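Local coordinates for uncharacterized protein (Parabacteroides distasonis, PDB 3LM3) that is of unknown function but is a putative glycoside hydrolase or deacetylase, and so probably acts on carbohydrate substrates, at residues E105-P110 with S146-F151; I27-T32 with L72-T77; D221-R226 with F343-S348; N356-W361 with L371-H376. All blocks are in the same frame, centred on the assembly; numbering follows the deposited sequence. Where two conformers were deposited one is given.

Interaction 1: E105-P110 with S146-F151; sequences EVTYFP and SIMGGF
Thr107 and Ser146 meet through a short hydrogen bond: OG1 of Thr107 donates to the carbonyl O of Ser146 at 2.6 Å, arriving in the carbonyl plane on a lone pair. With OG1 anti to its own backbone N (chi1 -162°), the hydroxyl faces segment 146-151, and the methyl CG2 of Thr107 lies 3.7 Å from Met148 CG. One backbone bond follows, from Met148 N to Tyr108 O at 2.9 Å, and CD1 of Ile147 rests against the hydroxyl of Thr107 and CB of Tyr108.

Further along, Met148 CB sits over the face of the Phe109 ring, 3.9 Å from its centroid, in a CH-pi contact. Phe109 CA points a C-H at Met148 O from 3.4 Å, and Pro110 CD packs 3.3 Å from the same oxygen.

At the other end, OG of Ser146 lies near both carboxylate oxygens of Glu105, 3.1 Å from OE1, but these bonds are weak and the single proton cannot be assigned. The Glu105 carboxylate is held more firmly from outside: Thr73 OG1 and Gly323 N bond to OE1, Gln145 N to OE2. Val106, Tyr108 and Ile147 lean on helix 120-138, while Phe109 and Met148 reach strand 21-29.

The two strands run in roughly the same direction, 55° apart, with that helix on the chain between them, a beta-alpha-beta unit. This splayed junction joins two parallel sheets, consistent with the distorted barrel expected of the glycoside hydrolase and deacetylase clan.

Interaction 2: I27-T32 with L72-T77; sequences IMIRTT and LTWGFT
Strands 21-29 and 73-76 are parallel neighbours in the larger parallel sheet, joined through helix 53-64 as a beta-alpha-beta unit, and Ile27, Met28 and Ile29 pair with Trp74, Gly75 and Phe76. The backbone ladder begins with Ile27 N giving to Thr73 O at 2.9 Å. Gly75 then bonds both ways: its N donates to Ile27 O in a nearly straight bond (172°), and its O receives Ile29 N at 2.8 Å. The last rung, Thr77 N to Ile29 O, is 3.1 Å long.

On the face of Ile27 and Ile29, side chains of paired residues lie side by side and point the same way. Ile27 CG2 touches CZ3 of the Trp74 indole at 3.7 Å, while its CD1, carried outward by an extended chi2 (175°), meets Leu72 CD2 at 3.6 Å. Ile29 sets CB over the face of the Phe76 ring, 4.1 Å from the centroid. Helices 53-64 and 86-102 pack on this apolar layer, and Asp104 takes the indole N-H of Trp74.

Met28 belongs to the other face, where its pair mate is a glycine; its extended chain carries CE to the Thr77 methyl CG2, which also lies 3.6 Å from Arg30 CB. Thr77 OG1, on the other branch, caps Ala80 N at the start of helix 78-82 and bonds Glu35 OE2, while Arg30 pairs with Glu47.

Chemically, backbone bonds and hydrocarbon hold the strands together, whereas a polar cluster of Thr77, Glu35 and Arg30 with Glu47 lies at their C-terminal ends, by a helix N terminus that would favour the nearby carboxylate of Glu35.

Interaction 3: D221-R226 with F343-S348; sequences DFICAR and FVERGS
Asp221 and Glu345 both carry CG anti to the backbone N (chi1 -179° in each), and the extended Glu345 chain brings its carboxylate up to that of Asp221. The two groups are turned 54° against each other, with Asp221 OD1 only 2.5 Å from Glu345 OE2, so close that one of the acids probably holds a proton. Outside partners steady the pair: His264 NE2 bonds Glu345 OE2, and Ser353 OG bonds Asp221 OD2.

Asp221 is the N-cap of the short helix 222-225. Ile223 N gives a weak bond of 3.0 Å to the capping oxygen, Asp221 OD1, and a second weak one, 3.3 Å, to Glu345 OE1, so the first turn is met by acids from its own segment and from strand 341-346. That strand is an outermost one of the four-stranded antiparallel sheet, and the helix packs against it through Phe222 and Ile223, which also touch Ile359 of the next strand.

To one side of the acids, Phe222 and Phe343 pack obliquely, ring planes at 48° and centroids 5.3 Å apart. CZ of Phe222 is over the Phe343 face, and Phe222 CE2 lies 3.6 Å from Phe343 CB. Just past the end of the strand, Ile223 CD1 lies 3.2 Å from Gly347 N.

Interaction 4: N356-W361 with L371-H376; sequences NLEIKW and LLRDWH
Glu358 and Arg373, a hydrogen-bonded antiparallel pair of the hairpin 357-374, send their side chains the same way, side by side, with carboxylate and guanidinium planes 74° apart. Arg373 NH2 reaches Glu358 OE2 at 3.1 Å, in line with the guanidinium plane but from above the carboxylate. A bend at chi3 (65°) places NE where a water can bridge it to OE2, 2.7 Å from that oxygen. Glu358 OE1 turns to Arg346 of the neighbouring strand.

Asn356 and Asp374 cross obliquely: ND2 donates to OD1 at 3.1 Å, coming from above a carboxylate turned 77° from the amide; OD2 is hydrogen-bonded with Thr377 OG1. CB of Asn356 stands over the His376 ring, 3.5 Å from its centroid, and Trp375 N bonds Asn356 O. The Trp375 indole turns its edge to the backbone of Leu357 and Glu358, Trp375 CB lies over the guanidinium of Arg373, and Arg346 makes a cation-pi contact with the ring.

Leu372 CD1 approaches Ile359 CB at 3.9 Å and Leu357 CB at 4.2 Å. Their face is apolar here but ends in the polar Asn356-Asp374 pair; on the other, Glu358 would offset part of the positive charge of two arginines, with a water adding a second link between Arg373 NE and OE2.

How the interactions relate
From the N terminus, interaction 2 comes first, bringing 72-77 back beside 27-32 across a loop that contains helix 53-64. Interaction 1 then closes the next loop, through helix 120-138, and uses strand 105-108, which neighbours 73-76; the two contacts touch, consistent with a distorted barrel in which interaction 1 bridges the two parallel sheets. Interaction 3 spans by far the longest loop, tying the short helix 222-225 to the antiparallel sheet across a loop that itself contains the parallel strands 280-287 and 318-320. Interaction 4 closes a short hairpin in that same sheet, directly beside strand 341-346. All four follow in series, with no nesting or crossing. The two touching pairs occupy opposite sides of the chain's centre.

Interaction 1: E105-P110 with S146-F151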
# COMPACT_ATOMS: atom_id res chain seq x y z
N GLU A 105 -16.62 -2.80 -0.66
CA GLU A 105 -16.53 -1.67 0.26
C GLU A 105 -16.62 -0.37 -0.56
O GLU A 105 -16.17 -0.32 -1.70
CB GLU A 105 -15.19 -1.76 1.02
CG GLU A 105 -14.86 -0.65 1.97
CD GLU A 105 -13.66 -0.95 2.82
OE1 GLU A 105 -12.64 -1.41 2.29
OE2 GLU A 105 -13.73 -0.74 4.06
N VAL A 106 -17.15 0.68 0.06
CA VAL A 106 -17.23 2.00 -0.54
C VAL A 106 -16.65 2.99 0.44
O VAL A 106 -17.12 3.11 1.58
CB VAL A 106 -18.69 2.38 -0.83
CG1 VAL A 106 -18.75 3.77 -1.58
CG2 VAL A 106 -19.39 1.26 -1.66
N THR A 107 -15.58 3.66 0.03
CA THR A 107 -14.94 4.58 0.95
C THR A 107 -14.27 5.75 0.26
O THR A 107 -14.39 5.96 -0.94
CB THR A 107 -13.93 3.82 1.89
OG1 THR A 107 -13.67 4.66 3.03
CG2 THR A 107 -12.62 3.44 1.14
N TYR A 108 -13.67 6.60 1.10
CA TYR A 108 -13.03 7.86 0.71
C TYR A 108 -11.58 7.61 0.33
O TYR A 108 -10.84 6.90 1.02
CB TYR A 108 -13.11 8.83 1.90
CG TYR A 108 -12.68 10.25 1.64
CD1 TYR A 108 -13.02 10.89 0.48
CD2 TYR A 108 -11.94 10.97 2.58
CE1 TYR A 108 -12.62 12.23 0.23
CE2 TYR A 108 -11.57 12.30 2.35
CZ TYR A 108 -11.90 12.91 1.15
OH TYR A 108 -11.56 14.21 0.78
N PHE A 109 -11.16 8.25 -0.77
CA PHE A 109 -9.80 8.17 -1.33
C PHE A 109 -9.37 9.59 -1.67
O PHE A 109 -9.52 10.04 -2.81
CB PHE A 109 -9.78 7.28 -2.59
CG PHE A 109 -8.42 6.76 -2.97
CD1 PHE A 109 -7.30 7.55 -2.94
CD2 PHE A 109 -8.27 5.45 -3.38
CE1 PHE A 109 -6.04 7.04 -3.31
CE2 PHE A 109 -7.04 4.94 -3.73
CZ PHE A 109 -5.91 5.74 -3.68
N PRO A 110 -8.81 10.33 -0.67
CA PRO A 110 -8.51 11.76 -0.83
C PRO A 110 -7.24 12.07 -1.62
O PRO A 110 -6.36 12.78 -1.14
CB PRO A 110 -8.41 12.25 0.62
CG PRO A 110 -8.05 11.08 1.39
CD PRO A 110 -8.79 9.94 0.75
N SER A 146 -12.55 0.86 6.19
CA SER A 146 -11.24 1.50 5.97
C SER A 146 -11.44 2.84 5.30
O SER A 146 -12.55 3.13 4.80
CB SER A 146 -10.35 0.62 5.08
OG SER A 146 -10.83 0.59 3.75
N ILE A 147 -10.37 3.65 5.31
CA ILE A 147 -10.21 4.83 4.47
C ILE A 147 -8.96 4.61 3.62
O ILE A 147 -7.94 4.12 4.12
CB ILE A 147 -10.01 6.10 5.33
CG1 ILE A 147 -11.28 6.37 6.14
CG2 ILE A 147 -9.62 7.35 4.50
CD1 ILE A 147 -12.48 6.96 5.36
N MSE A 148 -9.02 5.00 2.35
CA MSE A 148 -7.89 4.87 1.41
C MSE A 148 -7.11 6.17 1.40
O MSE A 148 -7.25 6.99 0.50
CB MSE A 148 -8.37 4.52 -0.00
CG MSE A 148 -9.16 3.21 -0.09
SE MSE A 148 -8.19 1.60 0.54
CE MSE A 148 -6.74 1.60 -0.74
N GLY A 149 -6.33 6.38 2.46
CA GLY A 149 -5.74 7.69 2.70
C GLY A 149 -4.46 8.01 1.98
O GLY A 149 -4.23 9.18 1.62
N GLY A 150 -3.54 7.05 1.86
CA GLY A 150 -2.18 7.34 1.37
C GLY A 150 -1.42 8.12 2.45
O GLY A 150 -1.17 7.59 3.52
N PHE A 151 -1.01 9.34 2.14
CA PHE A 151 -0.38 10.16 3.15
C PHE A 151 -1.46 10.55 4.18
O PHE A 151 -2.04 11.63 3.96
CB PHE A 151 0.34 11.38 2.50
CG PHE A 151 1.64 11.02 1.81
CD1 PHE A 151 1.63 10.36 0.59
CD2 PHE A 151 2.85 11.22 2.42
CE1 PHE A 151 2.82 9.99 -0.05
CE2 PHE A 151 4.04 10.87 1.78
CZ PHE A 151 4.02 10.26 0.57

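Interaction 2: I27-T32 with L72-T77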
# COMPACT_ATOMS: atom_id res chain seq x y z
N ILE A 27 -10.31 0.08 -6.43
CA ILE A 27 -10.49 0.84 -7.67
C ILE A 27 -10.83 2.28 -7.29
O ILE A 27 -11.80 2.50 -6.51
CB ILE A 27 -11.58 0.23 -8.60
CG1 ILE A 27 -11.16 -1.17 -9.04
CG2 ILE A 27 -11.80 1.14 -9.83
CD1 ILE A 27 -12.19 -1.89 -9.83
N MSE A 28 -10.06 3.24 -7.78
CA MSE A 28 -10.19 4.65 -7.45
C MSE A 28 -11.03 5.38 -8.49
O MSE A 28 -10.82 5.21 -9.71
CB MSE A 28 -8.84 5.33 -7.36
CG MSE A 28 -8.86 6.79 -7.02
SE MSE A 28 -7.06 7.50 -7.03
CE MSE A 28 -7.44 9.15 -6.09
N ILE A 29 -11.97 6.18 -8.01
CA ILE A 29 -12.83 7.04 -8.83
C ILE A 29 -12.52 8.50 -8.46
O ILE A 29 -12.50 8.87 -7.30
CB ILE A 29 -14.31 6.78 -8.57
CG1 ILE A 29 -14.67 5.29 -8.70
CG2 ILE A 29 -15.18 7.65 -9.50
CD1 ILE A 29 -14.40 4.68 -10.01
N ARG A 30 -12.30 9.36 -9.46
CA ARG A 30 -11.85 10.74 -9.23
C ARG A 30 -12.33 11.63 -10.37
O ARG A 30 -12.85 11.13 -11.35
CB ARG A 30 -10.32 10.79 -9.09
CG ARG A 30 -9.56 10.41 -10.34
CD ARG A 30 -8.17 9.91 -10.04
NE ARG A 30 -7.35 9.91 -11.23
CZ ARG A 30 -6.12 9.43 -11.29
NH1 ARG A 30 -5.57 8.84 -10.23
NH2 ARG A 30 -5.43 9.57 -12.44
N THR A 31 -12.15 12.96 -10.24
CA THR A 31 -12.42 13.91 -11.30
C THR A 31 -11.14 14.50 -11.87
O THR A 31 -11.13 15.01 -12.97
CB THR A 31 -13.39 15.06 -10.91
OG1 THR A 31 -12.68 16.14 -10.27
CG2 THR A 31 -14.59 14.58 -10.06
N THR A 32 -10.07 14.48 -11.09
CA THR A 32 -8.72 14.91 -11.49
C THR A 32 -7.74 14.02 -10.72
O THR A 32 -8.15 13.35 -9.74
CB THR A 32 -8.44 16.39 -11.17
OG1 THR A 32 -8.37 16.57 -9.75
CG2 THR A 32 -9.49 17.33 -11.73
N LEU A 72 -13.93 -6.00 -3.55
CA LEU A 72 -12.90 -4.97 -3.59
C LEU A 72 -13.41 -3.70 -2.93
O LEU A 72 -14.57 -3.57 -2.56
CB LEU A 72 -12.48 -4.74 -5.03
CG LEU A 72 -13.52 -4.28 -6.05
CD1 LEU A 72 -13.97 -2.82 -5.86
CD2 LEU A 72 -13.00 -4.53 -7.50
N THR A 73 -12.51 -2.74 -2.76
CA THR A 73 -12.81 -1.44 -2.22
C THR A 73 -12.91 -0.42 -3.33
O THR A 73 -11.94 -0.22 -4.07
CB THR A 73 -11.72 -1.02 -1.24
OG1 THR A 73 -11.65 -1.98 -0.17
CG2 THR A 73 -11.95 0.37 -0.65
N TRP A 74 -14.05 0.26 -3.42
CA TRP A 74 -14.21 1.43 -4.28
C TRP A 74 -13.83 2.64 -3.48
O TRP A 74 -14.39 2.89 -2.41
CB TRP A 74 -15.66 1.54 -4.71
CG TRP A 74 -16.16 0.40 -5.54
CD1 TRP A 74 -16.92 -0.67 -5.11
CD2 TRP A 74 -16.00 0.22 -6.96
NE1 TRP A 74 -17.22 -1.48 -6.17
CE2 TRP A 74 -16.67 -0.96 -7.32
CE3 TRP A 74 -15.33 0.95 -7.97
CZ2 TRP A 74 -16.71 -1.43 -8.63
CZ3 TRP A 74 -15.38 0.48 -9.28
CH2 TRP A 74 -16.06 -0.70 -9.60
N GLY A 75 -12.88 3.42 -3.97
CA GLY A 75 -12.45 4.60 -3.28
C GLY A 75 -12.71 5.84 -4.11
O GLY A 75 -12.27 5.92 -5.26
N PHE A 76 -13.42 6.82 -3.54
CA PHE A 76 -13.81 8.04 -4.25
C PHE A 76 -13.13 9.27 -3.66
O PHE A 76 -13.10 9.45 -2.44
CB PHE A 76 -15.31 8.30 -4.07
CG PHE A 76 -16.22 7.37 -4.84
CD1 PHE A 76 -16.45 6.07 -4.44
CD2 PHE A 76 -16.88 7.84 -5.95
CE1 PHE A 76 -17.32 5.25 -5.17
CE2 PHE A 76 -17.74 7.02 -6.68
CZ PHE A 76 -17.94 5.74 -6.29
N THR A 77 -12.67 10.18 -4.51
CA THR A 77 -12.28 11.50 -4.04
C THR A 77 -13.54 12.31 -3.64
O THR A 77 -14.66 11.95 -3.98
CB THR A 77 -11.57 12.28 -5.11
OG1 THR A 77 -12.48 12.53 -6.19
CG2 THR A 77 -10.33 11.55 -5.56

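Interaction 3: D221-R226 with F343-S348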
# COMPACT_ATOMS: atom_id res chain seq x y z
N ASP A 221 7.93 -5.11 -5.51
CA ASP A 221 9.08 -6.00 -5.65
C ASP A 221 10.18 -5.33 -4.83
O ASP A 221 10.64 -4.25 -5.17
CB ASP A 221 9.45 -6.11 -7.12
CG ASP A 221 10.63 -7.07 -7.36
OD1 ASP A 221 11.53 -7.10 -6.50
OD2 ASP A 221 10.63 -7.80 -8.40
N PHE A 222 10.59 -5.99 -3.75
CA PHE A 222 11.54 -5.38 -2.82
C PHE A 222 12.85 -4.98 -3.48
O PHE A 222 13.47 -3.97 -3.12
CB PHE A 222 11.84 -6.31 -1.65
CG PHE A 222 10.70 -6.49 -0.68
CD1 PHE A 222 10.18 -5.41 -0.00
CD2 PHE A 222 10.28 -7.76 -0.31
CE1 PHE A 222 9.19 -5.59 0.94
CE2 PHE A 222 9.28 -7.94 0.64
CZ PHE A 222 8.77 -6.86 1.28
N ILE A 223 13.31 -5.75 -4.46
CA ILE A 223 14.55 -5.40 -5.16
C ILE A 223 14.38 -4.09 -5.95
O ILE A 223 15.24 -3.21 -5.90
CB ILE A 223 15.02 -6.57 -6.05
CG1 ILE A 223 15.53 -7.70 -5.11
CG2 ILE A 223 16.14 -6.13 -6.98
CD1 ILE A 223 15.75 -9.03 -5.77
N CYS A 224 13.26 -3.93 -6.64
CA CYS A 224 13.02 -2.71 -7.39
C CYS A 224 12.88 -1.50 -6.47
O CYS A 224 13.32 -0.39 -6.79
CB CYS A 224 11.75 -2.83 -8.23
SG CYS A 224 11.73 -4.26 -9.37
N ALA A 225 12.24 -1.72 -5.32
CA ALA A 225 11.86 -0.64 -4.41
C ALA A 225 13.00 -0.07 -3.61
O ALA A 225 12.81 0.93 -2.91
CB ALA A 225 10.73 -1.13 -3.48
N ARG A 226 14.20 -0.65 -3.67
CA ARG A 226 15.38 -0.08 -3.03
C ARG A 226 15.69 1.30 -3.56
O ARG A 226 16.21 2.14 -2.83
CB ARG A 226 16.64 -0.94 -3.28
CG ARG A 226 16.60 -2.32 -2.72
CD ARG A 226 17.81 -3.11 -3.24
NE ARG A 226 17.80 -3.17 -4.70
CZ ARG A 226 18.83 -3.02 -5.53
NH1 ARG A 226 20.08 -2.87 -5.06
NH2 ARG A 226 18.65 -3.07 -6.83
N PHE A 343 10.78 -11.52 5.08
CA PHE A 343 10.67 -11.82 3.66
C PHE A 343 12.03 -12.15 3.09
O PHE A 343 13.03 -11.61 3.54
CB PHE A 343 10.08 -10.63 2.89
CG PHE A 343 8.74 -10.21 3.38
CD1 PHE A 343 7.61 -10.90 3.00
CD2 PHE A 343 8.61 -9.16 4.26
CE1 PHE A 343 6.37 -10.55 3.52
CE2 PHE A 343 7.34 -8.80 4.78
CZ PHE A 343 6.23 -9.50 4.38
N VAL A 344 12.03 -13.02 2.08
CA VAL A 344 13.22 -13.34 1.30
C VAL A 344 12.84 -13.29 -0.18
O VAL A 344 11.79 -13.83 -0.56
CB VAL A 344 13.77 -14.73 1.64
CG1 VAL A 344 14.92 -15.11 0.69
CG2 VAL A 344 14.19 -14.81 3.10
N GLU A 345 13.64 -12.63 -0.99
CA GLU A 345 13.37 -12.54 -2.43
C GLU A 345 14.65 -12.56 -3.22
O GLU A 345 15.59 -11.88 -2.86
CB GLU A 345 12.64 -11.25 -2.75
CG GLU A 345 12.29 -11.11 -4.23
CD GLU A 345 12.14 -9.71 -4.73
OE1 GLU A 345 12.10 -8.77 -3.91
OE2 GLU A 345 12.00 -9.54 -5.98
N ARG A 346 14.66 -13.32 -4.30
CA ARG A 346 15.66 -13.15 -5.36
C ARG A 346 15.02 -12.47 -6.56
O ARG A 346 13.80 -12.55 -6.76
CB ARG A 346 16.31 -14.46 -5.77
CG ARG A 346 17.22 -15.00 -4.73
CD ARG A 346 17.80 -16.33 -5.14
NE ARG A 346 18.81 -16.74 -4.16
CZ ARG A 346 19.69 -17.72 -4.36
NH1 ARG A 346 19.68 -18.42 -5.48
NH2 ARG A 346 20.57 -18.00 -3.41
N GLY A 347 15.81 -11.77 -7.36
CA GLY A 347 15.23 -11.05 -8.50
C GLY A 347 14.55 -12.00 -9.47
O GLY A 347 14.97 -13.15 -9.63
N SER A 348 13.51 -11.51 -10.14
CA SER A 348 12.82 -12.31 -11.14
C SER A 348 13.67 -12.58 -12.36
O SER A 348 13.38 -13.49 -13.14
CB SER A 348 11.53 -11.63 -11.58
OG SER A 348 11.78 -10.41 -12.26

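Interaction 4: N356-W361 with L371-H376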
# COMPACT_ATOMS: atom_id res chain seq x y z
N ASN A 356 20.77 -11.49 -9.78
CA ASN A 356 21.91 -11.79 -8.96
C ASN A 356 21.74 -11.35 -7.52
O ASN A 356 22.60 -11.65 -6.69
CB ASN A 356 23.16 -11.10 -9.52
CG ASN A 356 23.09 -9.59 -9.38
OD1 ASN A 356 22.24 -8.95 -9.98
ND2 ASN A 356 24.03 -9.02 -8.61
N LEU A 357 20.62 -10.68 -7.22
CA LEU A 357 20.40 -10.14 -5.88
C LEU A 357 19.45 -10.99 -5.05
O LEU A 357 18.42 -11.47 -5.54
CB LEU A 357 19.87 -8.70 -5.99
CG LEU A 357 20.80 -7.68 -6.64
CD1 LEU A 357 20.09 -6.33 -6.79
CD2 LEU A 357 22.12 -7.52 -5.86
N GLU A 358 19.80 -11.17 -3.77
CA GLU A 358 18.94 -11.77 -2.78
C GLU A 358 18.75 -10.75 -1.68
O GLU A 358 19.75 -10.24 -1.09
CB GLU A 358 19.55 -13.03 -2.19
CG GLU A 358 18.66 -13.67 -1.15
CD GLU A 358 19.20 -15.02 -0.71
OE1 GLU A 358 18.97 -16.02 -1.42
OE2 GLU A 358 19.88 -15.06 0.31
N ILE A 359 17.49 -10.40 -1.41
CA ILE A 359 17.17 -9.44 -0.35
C ILE A 359 16.42 -10.15 0.76
O ILE A 359 15.57 -11.00 0.49
CB ILE A 359 16.38 -8.20 -0.87
CG1 ILE A 359 16.28 -7.12 0.21
CG2 ILE A 359 14.96 -8.57 -1.39
CD1 ILE A 359 15.88 -5.77 -0.38
N LYS A 360 16.75 -9.81 2.01
CA LYS A 360 16.03 -10.29 3.16
C LYS A 360 15.56 -9.08 3.95
O LYS A 360 16.37 -8.22 4.32
CB LYS A 360 16.91 -11.16 4.04
CG LYS A 360 17.32 -12.45 3.38
CD LYS A 360 18.12 -13.36 4.30
CE LYS A 360 18.37 -14.68 3.60
NZ LYS A 360 19.22 -15.64 4.40
N TRP A 361 14.26 -9.03 4.26
CA TRP A 361 13.69 -8.00 5.14
C TRP A 361 13.26 -8.62 6.46
O TRP A 361 12.77 -9.75 6.48
CB TRP A 361 12.45 -7.36 4.50
CG TRP A 361 12.72 -6.16 3.66
CD1 TRP A 361 12.70 -6.09 2.29
CD2 TRP A 361 13.08 -4.86 4.12
NE1 TRP A 361 13.00 -4.80 1.87
CE2 TRP A 361 13.23 -4.03 2.99
CE3 TRP A 361 13.29 -4.30 5.39
CZ2 TRP A 361 13.60 -2.70 3.09
CZ3 TRP A 361 13.66 -2.96 5.48
CH2 TRP A 361 13.79 -2.18 4.34
N LEU A 371 18.89 -6.83 4.40
CA LEU A 371 20.19 -7.34 4.03
C LEU A 371 20.14 -7.67 2.53
O LEU A 371 19.14 -8.24 2.05
CB LEU A 371 20.50 -8.62 4.82
CG LEU A 371 20.48 -8.50 6.34
CD1 LEU A 371 20.73 -9.89 6.97
CD2 LEU A 371 21.50 -7.49 6.81
N LEU A 372 21.20 -7.33 1.81
CA LEU A 372 21.27 -7.55 0.36
C LEU A 372 22.56 -8.28 0.05
O LEU A 372 23.64 -7.92 0.59
CB LEU A 372 21.27 -6.21 -0.36
CG LEU A 372 21.11 -6.30 -1.88
CD1 LEU A 372 19.73 -6.79 -2.30
CD2 LEU A 372 21.41 -4.96 -2.51
N ARG A 373 22.47 -9.27 -0.84
CA ARG A 373 23.62 -10.12 -1.18
C ARG A 373 23.65 -10.38 -2.68
O ARG A 373 22.61 -10.58 -3.29
CB ARG A 373 23.54 -11.44 -0.42
CG ARG A 373 24.73 -12.37 -0.65
CD ARG A 373 24.72 -13.54 0.34
NE ARG A 373 23.60 -14.46 0.17
CZ ARG A 373 23.62 -15.59 -0.54
NH1 ARG A 373 24.74 -15.96 -1.17
NH2 ARG A 373 22.54 -16.36 -0.62
N ASP A 374 24.84 -10.31 -3.27
CA ASP A 374 25.10 -10.69 -4.66
C ASP A 374 25.40 -12.17 -4.60
O ASP A 374 26.58 -12.55 -4.41
CB ASP A 374 26.27 -9.86 -5.23
CG ASP A 374 26.77 -10.37 -6.57
OD1 ASP A 374 25.99 -11.04 -7.26
OD2 ASP A 374 27.95 -10.09 -6.91
N TRP A 375 24.39 -13.01 -4.80
CA TRP A 375 24.55 -14.45 -4.64
C TRP A 375 25.25 -15.09 -5.85
O TRP A 375 25.64 -16.24 -5.76
CB TRP A 375 23.23 -15.16 -4.30
CG TRP A 375 22.22 -15.12 -5.40
CD1 TRP A 375 21.25 -14.19 -5.59
CD2 TRP A 375 22.05 -16.10 -6.42
NE1 TRP A 375 20.52 -14.51 -6.69
CE2 TRP A 375 20.99 -15.67 -7.23
CE3 TRP A 375 22.72 -17.29 -6.74
CZ2 TRP A 375 20.55 -16.39 -8.34
CZ3 TRP A 375 22.29 -18.00 -7.88
CH2 TRP A 375 21.22 -17.55 -8.65
N HIS A 376 25.43 -14.33 -6.93
CA HIS A 376 26.20 -14.81 -8.09
C HIS A 376 27.68 -14.83 -7.82
O HIS A 376 28.44 -15.44 -8.58
CB HIS A 376 25.96 -13.93 -9.31
CG HIS A 376 24.68 -14.20 -10.01
ND1 HIS A 376 24.38 -13.66 -11.25
CD2 HIS A 376 23.62 -14.97 -9.67
CE1 HIS A 376 23.19 -14.08 -11.62
NE2 HIS A 376 22.69 -14.86 -10.68
O HOH W 1 20.33 -10.91 1.57
O HOH W 2 21.37 -13.40 1.75